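Local coordinates for protein phosphotransferase system, mannose/fructose/N-acetylgalactosamine-specific component IIB (Thermoanaerobacter tengcongensis, PDB 3LFJ) that probably passes phosphate from a phosphohistidine protein partner toward an incoming sugar, as the IIB component of a mannose-type phosphotransferase system of the sorbose subfamily, at residues G36-M39 with T40-K44; K65-Y68 with T69-A72; D108-K111 with R112-G116. All blocks are in the same frame, centred on the assembly; numbering follows the deposited sequence.

Interaction 1 of 3, residues G36-M39 with T40-K44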
ATOM      1  N   GLY A  36       3.323 -14.061   6.107  1.00 21.03           N
ATOM      2  CA  GLY A  36       3.982 -14.224   7.392  1.00 24.05           C
ATOM      3  C   GLY A  36       3.270 -13.459   8.501  1.00 21.74           C
ATOM      4  O   GLY A  36       2.040 -13.434   8.564  1.00 23.83           O
ATOM      5  N   GLN A  37       4.047 -12.829   9.373  1.00 21.18           N
ATOM      6  CA  GLN A  37       3.482 -12.063  10.481  1.00 23.31           C
ATOM      7  C   GLN A  37       3.487 -10.564  10.202  1.00 24.33           C
ATOM      8  O   GLN A  37       3.155  -9.760  11.069  1.00 21.48           O
ATOM      9  CB  GLN A  37       4.280 -12.328  11.761  1.00 29.23           C
ATOM     10  CG  GLN A  37       4.161 -13.744  12.277  1.00 33.98           C
ATOM     11  CD  GLN A  37       2.729 -14.119  12.573  1.00 39.03           C
ATOM     12  OE1 GLN A  37       2.191 -15.065  11.995  1.00 50.45           O
ATOM     13  NE2 GLN A  37       2.094 -13.371  13.468  1.00 37.43           N
ATOM     14  N   VAL A  38       3.878 -10.182   8.993  1.00 19.54           N
ATOM     15  CA  VAL A  38       4.101  -8.777   8.690  1.00 18.94           C
ATOM     16  C   VAL A  38       2.884  -7.895   8.980  1.00 19.57           C
ATOM     17  O   VAL A  38       2.992  -6.862   9.642  1.00 19.00           O
ATOM     18  CB  VAL A  38       4.568  -8.621   7.225  1.00 21.65           C
ATOM     19  CG1 VAL A  38       4.584  -7.169   6.800  1.00 26.57           C
ATOM     20  CG2 VAL A  38       5.951  -9.246   7.061  1.00 23.34           C
ATOM     21  N   MET A  39       1.719  -8.291   8.485  1.00 18.79           N
ATOM     22  CA  MET A  39       0.545  -7.458   8.681  1.00 17.59           C
ATOM     23  C   MET A  39       0.024  -7.529  10.109  1.00 20.68           C
ATOM     24  O   MET A  39      -0.652  -6.617  10.567  1.00 21.01           O
ATOM     25  CB  MET A  39      -0.561  -7.799   7.676  1.00 18.67           C
ATOM     26  CG  MET A  39      -0.297  -7.220   6.289  1.00 18.62           C
ATOM     27  SD  MET A  39      -0.039  -5.445   6.265  1.00 18.52           S
ATOM     28  CE  MET A  39      -1.647  -4.902   6.818  1.00 21.36           C
ATOM     29  N   THR A  40       0.324  -8.617  10.813  1.00 19.93           N
ATOM     30  CA  THR A  40      -0.055  -8.707  12.213  1.00 22.71           C
ATOM     31  C   THR A  40       0.702  -7.629  12.983  1.00 22.90           C
ATOM     32  O   THR A  40       0.126  -6.926  13.821  1.00 26.81           O
ATOM     33  CB  THR A  40       0.222 -10.112  12.760  1.00 23.90           C
ATOM     34  OG1 THR A  40      -0.585 -11.056  12.041  1.00 28.23           O
ATOM     35  CG2 THR A  40      -0.110 -10.190  14.244  1.00 26.99           C
ATOM     36  N   ARG A  41       1.980  -7.457  12.656  1.00 19.15           N
ATOM     37  CA  ARG A  41       2.771  -6.384  13.242  1.00 18.92           C
ATOM     38  C   ARG A  41       2.221  -4.998  12.893  1.00 21.46           C
ATOM     39  O   ARG A  41       2.014  -4.168  13.769  1.00 23.08           O
ATOM     40  CB  ARG A  41       4.244  -6.495  12.832  1.00 22.82           C
ATOM     41  CG  ARG A  41       4.884  -7.828  13.190  1.00 28.41           C
ATOM     42  CD  ARG A  41       6.390  -7.769  12.975  1.00 35.93           C
ATOM     43  NE  ARG A  41       7.013  -9.063  13.224  1.00 51.33           N
ATOM     44  CZ  ARG A  41       7.390  -9.487  14.424  1.00 59.31           C
ATOM     45  NH1 ARG A  41       7.213  -8.712  15.488  1.00 59.14           N
ATOM     46  NH2 ARG A  41       7.945 -10.683  14.560  1.00 62.71           N
ATOM     47  N   TRP A  42       1.955  -4.755  11.610  1.00 18.64           N
ATOM     48  CA  TRP A  42       1.451  -3.454  11.190  1.00 18.76           C
ATOM     49  C   TRP A  42       0.113  -3.093  11.828  1.00 16.82           C
ATOM     50  O   TRP A  42      -0.085  -1.950  12.230  1.00 19.60           O
ATOM     51  CB  TRP A  42       1.350  -3.375   9.656  1.00 18.55           C
ATOM     52  CG  TRP A  42       2.687  -3.111   9.025  1.00 16.19           C
ATOM     53  CD1 TRP A  42       3.479  -4.011   8.360  1.00 17.51           C
ATOM     54  CD2 TRP A  42       3.399  -1.867   9.022  1.00 16.21           C
ATOM     55  NE1 TRP A  42       4.641  -3.395   7.949  1.00 17.31           N
ATOM     56  CE2 TRP A  42       4.619  -2.084   8.346  1.00 16.58           C
ATOM     57  CE3 TRP A  42       3.127  -0.592   9.539  1.00 20.50           C
ATOM     58  CZ2 TRP A  42       5.572  -1.073   8.175  1.00 16.74           C
ATOM     59  CZ3 TRP A  42       4.075   0.423   9.357  1.00 19.96           C
ATOM     60  CH2 TRP A  42       5.282   0.169   8.677  1.00 18.54           C
ATOM     61  N   MET A  43      -0.798  -4.060  11.928  1.00 18.85           N
ATOM     62  CA  MET A  43      -2.143  -3.744  12.388  1.00 18.39           C
ATOM     63  C   MET A  43      -2.201  -3.425  13.872  1.00 20.49           C
ATOM     64  O   MET A  43      -3.150  -2.794  14.321  1.00 20.70           O
ATOM     65  CB  MET A  43      -3.129  -4.848  12.028  1.00 17.87           C
ATOM     66  CG  MET A  43      -3.405  -4.941  10.518  1.00 20.07           C
ATOM     67  SD  MET A  43      -3.760  -3.375   9.667  1.00 19.84           S
ATOM     68  CE  MET A  43      -5.418  -3.031  10.242  1.00 21.97           C
ATOM     69  N   LYS A  44      -1.186  -3.836  14.624  1.00 21.29           N
ATOM     70  CA  LYS A  44      -1.155  -3.476  16.044  1.00 23.04           C
ATOM     71  C   LYS A  44      -1.133  -1.961  16.262  1.00 24.61           C
ATOM     72  O   LYS A  44      -1.596  -1.462  17.292  1.00 25.82           O
ATOM     73  CB  LYS A  44      -0.015  -4.192  16.769  1.00 26.73           C
ATOM     74  CG  LYS A  44      -0.446  -5.587  17.215  1.00 33.45           C
ATOM     75  CD  LYS A  44       0.700  -6.473  17.658  1.00 45.10           C
ATOM     76  CE  LYS A  44       0.163  -7.837  18.072  1.00 47.51           C
ATOM     77  NZ  LYS A  44       1.237  -8.764  18.520  1.00 51.96           N
TER
HETATM   78  O   HOH W   1      -0.526 -13.579  12.799  1.00 38.42           O
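Thr40 OG1 and Gln37 NE2 are tied together by one water, which lies 2.6 Å from Thr40 OG1 and accepts a hydrogen bond of 2.7 Å from Gln37 NE2. The two side chains run side by side and point the same way. The Gln37 chain folds back at its second torsion (chi2 -59°), which brings the amide alongside Thr40, with Gln37 NE2 3.8 Å from Thr40 OG1; the water closes that interval. Gln37 is the N-cap residue, and its carbonyl starts the helical bonding: Arg41 N donates to Gln37 O at 3.0 Å. Trp42 N to Val38 O and Met43 N to Met39 O continue the pattern.

The inward side is apolar. Val38 CG1, anti to the backbone N (chi1 170°), meets the Trp42 indole at its edge, in the ring plane, 3.7 Å from CD1; the short, beta-branched valine suits this place because it sets a methyl at the ring edge with little freedom to move. Met39, bent at both outer torsions, brings SD to 5.1 Å from the centroid of the Trp42 five-membered ring, an oblique Met-aromatic contact. Its CE ends 3.9 Å from Met43 SD, the two thioethers crossing at an angle. Flexible, apolar methionines suit this buried side, where both touch Phe101 and Ile51 of the central sheet. Trp42 is also fixed from outside this turn, since NE1 donates to Met166 O and the indole meets Phe26. The long Arg41 chain suits the exposed side. The arrangement is that of a short amphipathic helix, 38-43, polar where its N-terminal turn meets water and packed through methionine and tryptophan on the mainly parallel central sheet of an alpha/beta fold.

Interaction 2 of 3, residues K65-Y68 with T69-A72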
ATOM      1  N   LYS A  65      -7.798 -14.785  -2.672  1.00 14.66           N
ATOM      2  CA  LYS A  65      -8.608 -14.067  -1.699  1.00 14.84           C
ATOM      3  C   LYS A  65      -8.770 -14.902  -0.436  1.00 16.87           C
ATOM      4  O   LYS A  65      -8.652 -14.375   0.663  1.00 19.51           O
ATOM      5  CB  LYS A  65      -9.960 -13.663  -2.266  1.00 16.99           C
ATOM      6  CG  LYS A  65      -9.853 -12.499  -3.234  1.00 19.70           C
ATOM      7  CD  LYS A  65     -11.213 -11.887  -3.521  1.00 22.50           C
ATOM      8  CE  LYS A  65     -11.980 -12.691  -4.529  1.00 28.13           C
ATOM      9  NZ  LYS A  65     -13.263 -11.981  -4.835  1.00 30.77           N
ATOM     10  N   ASN A  66      -9.003 -16.202  -0.606  1.00 16.76           N
ATOM     11  CA  ASN A  66      -9.112 -17.079   0.559  1.00 15.88           C
ATOM     12  C   ASN A  66      -7.787 -17.179   1.308  1.00 17.47           C
ATOM     13  O   ASN A  66      -7.763 -17.092   2.540  1.00 18.13           O
ATOM     14  CB  ASN A  66      -9.595 -18.469   0.163  1.00 15.51           C
ATOM     15  CG  ASN A  66      -9.710 -19.394   1.361  1.00 22.06           C
ATOM     16  OD1 ASN A  66     -10.446 -19.103   2.313  1.00 26.16           O
ATOM     17  ND2 ASN A  66      -8.990 -20.500   1.324  1.00 24.36           N
ATOM     18  N   ILE A  67      -6.683 -17.363   0.574  1.00 14.66           N
ATOM     19  CA  ILE A  67      -5.360 -17.428   1.217  1.00 16.51           C
ATOM     20  C   ILE A  67      -5.099 -16.183   2.075  1.00 17.35           C
ATOM     21  O   ILE A  67      -4.701 -16.281   3.238  1.00 17.13           O
ATOM     22  CB  ILE A  67      -4.224 -17.589   0.176  1.00 17.26           C
ATOM     23  CG1 ILE A  67      -4.318 -18.938  -0.545  1.00 21.87           C
ATOM     24  CG2 ILE A  67      -2.841 -17.400   0.834  1.00 19.56           C
ATOM     25  CD1 ILE A  67      -4.206 -20.134   0.365  1.00 23.83           C
ATOM     26  N   TYR A  68      -5.313 -14.998   1.510  1.00 16.13           N
ATOM     27  CA  TYR A  68      -5.005 -13.780   2.246  1.00 16.82           C
ATOM     28  C   TYR A  68      -5.965 -13.556   3.417  1.00 18.13           C
ATOM     29  O   TYR A  68      -5.559 -13.032   4.463  1.00 19.13           O
ATOM     30  CB  TYR A  68      -4.982 -12.574   1.301  1.00 15.85           C
ATOM     31  CG  TYR A  68      -3.821 -12.573   0.332  1.00 15.73           C
ATOM     32  CD1 TYR A  68      -2.527 -12.845   0.750  1.00 15.38           C
ATOM     33  CD2 TYR A  68      -4.024 -12.279  -1.029  1.00 16.71           C
ATOM     34  CE1 TYR A  68      -1.463 -12.838  -0.141  1.00 17.46           C
ATOM     35  CE2 TYR A  68      -2.967 -12.268  -1.926  1.00 20.11           C
ATOM     36  CZ  TYR A  68      -1.694 -12.551  -1.488  1.00 18.80           C
ATOM     37  OH  TYR A  68      -0.657 -12.537  -2.393  1.00 21.34           O
ATOM     38  N   THR A  69      -7.228 -13.950   3.250  1.00 18.32           N
ATOM     39  CA  THR A  69      -8.215 -13.809   4.317  1.00 20.12           C
ATOM     40  C   THR A  69      -7.812 -14.701   5.498  1.00 23.80           C
ATOM     41  O   THR A  69      -7.861 -14.274   6.652  1.00 27.00           O
ATOM     42  CB  THR A  69      -9.630 -14.159   3.814  1.00 24.90           C
ATOM     43  OG1 THR A  69     -10.012 -13.206   2.817  1.00 25.90           O
ATOM     44  CG2 THR A  69     -10.648 -14.124   4.952  1.00 29.01           C
ATOM     45  N   MET A  70      -7.374 -15.919   5.200  1.00 20.78           N
ATOM     46  CA  MET A  70      -6.947 -16.862   6.239  0.55 20.79           C
ATOM     47  C   MET A  70      -5.661 -16.435   6.933  1.00 23.70           C
ATOM     48  O   MET A  70      -5.416 -16.796   8.097  1.00 26.54           O
ATOM     49  CB  MET A  70      -6.761 -18.262   5.652  0.55 22.11           C
ATOM     50  CG  MET A  70      -8.048 -18.872   5.125  0.55 25.11           C
ATOM     51  SD  MET A  70      -7.876 -20.629   4.790  0.55 29.49           S
ATOM     52  CE  MET A  70      -6.603 -20.629   3.531  0.55 26.61           C
ATOM     53  N   ALA A  71      -4.834 -15.675   6.219  1.00 19.12           N
ATOM     54  CA  ALA A  71      -3.532 -15.237   6.711  1.00 18.92           C
ATOM     55  C   ALA A  71      -3.620 -13.942   7.508  1.00 18.50           C
ATOM     56  O   ALA A  71      -2.621 -13.471   8.071  1.00 20.39           O
ATOM     57  CB  ALA A  71      -2.562 -15.059   5.538  1.00 21.36           C
ATOM     58  N   ALA A  72      -4.816 -13.373   7.552  1.00 18.97           N
ATOM     59  CA  ALA A  72      -5.023 -12.074   8.170  1.00 21.06           C
ATOM     60  C   ALA A  72      -4.771 -12.162   9.665  1.00 18.88           C
ATOM     61  O   ALA A  72      -4.922 -13.239  10.260  1.00 21.64           O
ATOM     62  CB  ALA A  72      -6.426 -11.593   7.917  1.00 26.29           C
TER
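In the last turns of helix 62-70 the Thr69 hydroxyl adds a second bond to the ordinary i to i+4 bond on Lys65 O. That carbonyl oxygen, Lys65 O, accepts both Thr69 N, at 3.0 Å, and Thr69 OG1, at 2.8 Å, and the two donors come from opposite faces of the carbonyl plane. The hydroxyl gets there because OG1 stands anti to its own carbonyl carbon, beside the backbone N (chi1 -65°), and leans back along the helix. Threonine suits this exposed place: its polar branch is satisfied by the helix itself.

One residue on, Met70 N donates to Asn66 O at 2.9 Å. The Met70 side chain has two conformers; in one, Met70 CE approaches Asn66 ND2 (3.3 Å) and Ile67 CD1, so this packing is doubtful. A flexible thioether suits an exposed place where it need not keep one position. Toward the C-terminal end the bonding weakens: Ala71 N makes weak bonds to Ile67 O and Tyr68 O, and the small alanines add little bulk as the helix gives way to loop.

Lys65 lies against Val80 of strand 78-81 and Leu58 of helix 56-60, its NZ bonded to Ala59 O. Tyr68 touches Leu58 and the loop residues Leu33 and Ile34, while Ala72 reaches Val78, joining the helix end to the edge strand 78-81.

Interaction 3 of 3, residues D108-K111 with R112-G116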
ATOM      1  N   ASP A 108       1.791   0.934  -9.447  1.00 14.95           N
ATOM      2  CA  ASP A 108       0.830   1.345 -10.446  1.00 15.71           C
ATOM      3  C   ASP A 108      -0.615   1.373  -9.954  1.00 14.03           C
ATOM      4  O   ASP A 108      -1.394   2.269 -10.299  1.00 15.17           O
ATOM      5  CB  ASP A 108       0.917   0.474 -11.682  1.00 16.51           C
ATOM      6  CG  ASP A 108       0.055   1.009 -12.796  1.00 22.86           C
ATOM      7  OD1 ASP A 108      -0.924   0.342 -13.186  1.00 23.53           O
ATOM      8  OD2 ASP A 108       0.323   2.150 -13.248  1.00 25.09           O
ATOM      9  N   THR A 109      -1.000   0.380  -9.155  1.00 14.93           N
ATOM     10  CA  THR A 109      -2.369   0.350  -8.685  1.00 13.68           C
ATOM     11  C   THR A 109      -2.612   1.490  -7.703  1.00 13.29           C
ATOM     12  O   THR A 109      -3.668   2.113  -7.714  1.00 14.44           O
ATOM     13  CB  THR A 109      -2.717  -1.018  -8.075  1.00 13.85           C
ATOM     14  OG1 THR A 109      -2.494  -2.047  -9.060  1.00 14.13           O
ATOM     15  CG2 THR A 109      -4.173  -1.061  -7.635  1.00 14.21           C
ATOM     16  N   CYS A 110      -1.605   1.785  -6.883  1.00 13.87           N
ATOM     17  CA  CYS A 110      -1.695   2.924  -5.986  1.00 16.14           C
ATOM     18  C   CYS A 110      -1.844   4.226  -6.791  1.00 15.30           C
ATOM     19  O   CYS A 110      -2.711   5.046  -6.494  1.00 15.12           O
ATOM     20  CB  CYS A 110      -0.476   2.962  -5.064  1.00 15.08           C
ATOM     21  SG  CYS A 110      -0.519   4.352  -3.915  1.00 17.51           S
ATOM     22  N   LYS A 111      -1.032   4.385  -7.835  1.00 14.54           N
ATOM     23  CA  LYS A 111      -1.133   5.568  -8.698  1.00 14.25           C
ATOM     24  C   LYS A 111      -2.528   5.698  -9.301  1.00 15.87           C
ATOM     25  O   LYS A 111      -3.118   6.775  -9.304  1.00 17.08           O
ATOM     26  CB  LYS A 111      -0.065   5.547  -9.799  1.00 17.51           C
ATOM     27  CG  LYS A 111      -0.255   6.628 -10.881  1.00 20.91           C
ATOM     28  CD  LYS A 111       0.789   6.457 -11.982  1.00 24.64           C
ATOM     29  CE  LYS A 111       1.081   7.756 -12.719  1.00 36.27           C
ATOM     30  NZ  LYS A 111      -0.118   8.385 -13.315  1.00 35.70           N
ATOM     31  N   ARG A 112      -3.075   4.587  -9.795  1.00 15.51           N
ATOM     32  CA  ARG A 112      -4.418   4.643 -10.359  1.00 16.22           C
ATOM     33  C   ARG A 112      -5.470   5.137  -9.363  1.00 16.70           C
ATOM     34  O   ARG A 112      -6.347   5.950  -9.723  1.00 18.67           O
ATOM     35  CB  ARG A 112      -4.824   3.289 -10.943  1.00 15.93           C
ATOM     36  CG  ARG A 112      -4.070   2.951 -12.210  1.00 15.44           C
ATOM     37  CD  ARG A 112      -4.243   1.479 -12.556  1.00 19.00           C
ATOM     38  NE  ARG A 112      -5.648   1.168 -12.791  1.00 18.87           N
ATOM     39  CZ  ARG A 112      -6.162  -0.055 -12.674  1.00 17.25           C
ATOM     40  NH1 ARG A 112      -5.371  -1.053 -12.304  1.00 18.00           N
ATOM     41  NH2 ARG A 112      -7.457  -0.264 -12.917  1.00 16.27           N
ATOM     42  N   VAL A 113      -5.419   4.668  -8.114  1.00 14.97           N
ATOM     43  CA  VAL A 113      -6.411   5.126  -7.153  1.00 13.87           C
ATOM     44  C   VAL A 113      -6.177   6.566  -6.724  1.00 17.98           C
ATOM     45  O   VAL A 113      -7.129   7.301  -6.512  1.00 18.90           O
ATOM     46  CB  VAL A 113      -6.576   4.225  -5.913  1.00 18.32           C
ATOM     47  CG1 VAL A 113      -7.102   2.841  -6.320  1.00 19.06           C
ATOM     48  CG2 VAL A 113      -5.308   4.128  -5.137  1.00 21.13           C
ATOM     49  N   MET A 114      -4.922   6.972  -6.597  1.00 17.61           N
ATOM     50  CA  MET A 114      -4.674   8.370  -6.264  1.00 17.22           C
ATOM     51  C   MET A 114      -5.085   9.276  -7.424  1.00 19.57           C
ATOM     52  O   MET A 114      -5.671  10.336  -7.206  1.00 19.68           O
ATOM     53  CB  MET A 114      -3.220   8.580  -5.866  1.00 16.71           C
ATOM     54  CG  MET A 114      -2.876   7.800  -4.617  1.00 16.53           C
ATOM     55  SD  MET A 114      -1.309   8.309  -3.894  1.00 24.54           S
ATOM     56  CE  MET A 114      -1.776   9.907  -3.246  1.00 35.21           C
ATOM     57  N   ASP A 115      -4.801   8.862  -8.650  1.00 18.88           N
ATOM     58  CA  ASP A 115      -5.267   9.625  -9.818  1.00 19.45           C
ATOM     59  C   ASP A 115      -6.792   9.697  -9.895  1.00 21.62           C
ATOM     60  O   ASP A 115      -7.354  10.645 -10.469  1.00 24.87           O
ATOM     61  CB  ASP A 115      -4.689   9.062 -11.114  1.00 21.31           C
ATOM     62  CG  ASP A 115      -3.207   9.352 -11.267  1.00 23.40           C
ATOM     63  OD1 ASP A 115      -2.659  10.186 -10.488  1.00 22.76           O
ATOM     64  OD2 ASP A 115      -2.579   8.743 -12.164  1.00 23.63           O
ATOM     65  N   GLY A 116      -7.461   8.707  -9.313  1.00 20.24           N
ATOM     66  CA  GLY A 116      -8.909   8.685  -9.255  1.00 21.25           C
ATOM     67  C   GLY A 116      -9.504   9.471  -8.100  1.00 21.21           C
ATOM     68  O   GLY A 116     -10.719   9.492  -7.928  1.00 25.11           O
TER
HETATM   69  O   HOH W   2      -2.484  -1.442 -11.965  1.00 20.09           O
HETATM   70  O   HOH W   3       0.266  10.513 -10.590  1.00 34.05           O
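Lys111 and Asp115, one turn apart on helix 107-115, form a salt bridge in which Lys111 NZ donates to Asp115 OD2 at 2.7 Å; OD2 receives it on its syn lone pair. The pairing suits both residue types, since a long lysine chain can span one turn to an opposite charge four residues on. The lysine leaves the backbone with CG anti to N (chi1 170°) and runs extended until its last torsion bends NZ back to the carboxylate. A water donates to Asp115 OD1 and is held weakly by Lys111 NZ; OD1 also bonds Tyr158 OH, so both carboxylate oxygens are engaged. A methionine in place of Lys111 would probably leave Asp115 OD2 without its charged mate and allow the carboxylate more freedom to turn.

A second water organises the other polar side of the helix. It donates to Asp108 OD1 at 2.7 Å and to Thr109 OG1 at 3.0 Å, and accepts from Arg112 NH1 at 2.9 Å, lying at the guanidinium edge, in its plane. Thr109 OG1 is also hydrogen-bonded to Asn106 OD1. Asp108 and Arg112 are thus joined through solvent: their planes are turned 31° apart, and OD1 comes 3.6 Å from Arg112 CD. The main charged partner of Arg112 is Asp56, bridged through NH2.

The backbone bonds follow the regular i to i+4 pattern, from Arg112 N to Asp108 O through to Asp115 N to Lys111 O.

The apolar contact is small: Cys110 SG meets Met114 SD at 4.0 Å on the buried side, where compact or flexible sulfur side chains fit. Thr109, Cys110 and Val113 rest on Phe104 of strand 98-104; Met114 and Lys111 lie against helix 145-158, and Arg112 and Val113 touch Val83 of helix 83-91, placing this helix between its two neighbours.

How the interactions relate
All three are local contacts within separate short helices of one chain. Interactions 1 and 2 are neighbours, with centres 13 Å apart and nearest atoms about 5 Å apart, whereas interaction 3 lies about 24 Å from each, centre to centre, and on the opposite side of the chain's centre from interaction 1. Interactions 1 and 3 are partly buried and share strand 98-104 as a support, through Phe101 and Phe104; interaction 2 is a surface contact beside the edge strand 78-81. The chemistry follows: aromatic and sulfur packing dominates in interaction 1, a backbone carbonyl with two donors marks interaction 2, and direct or water-mediated charge pairing distinguishes interaction 3.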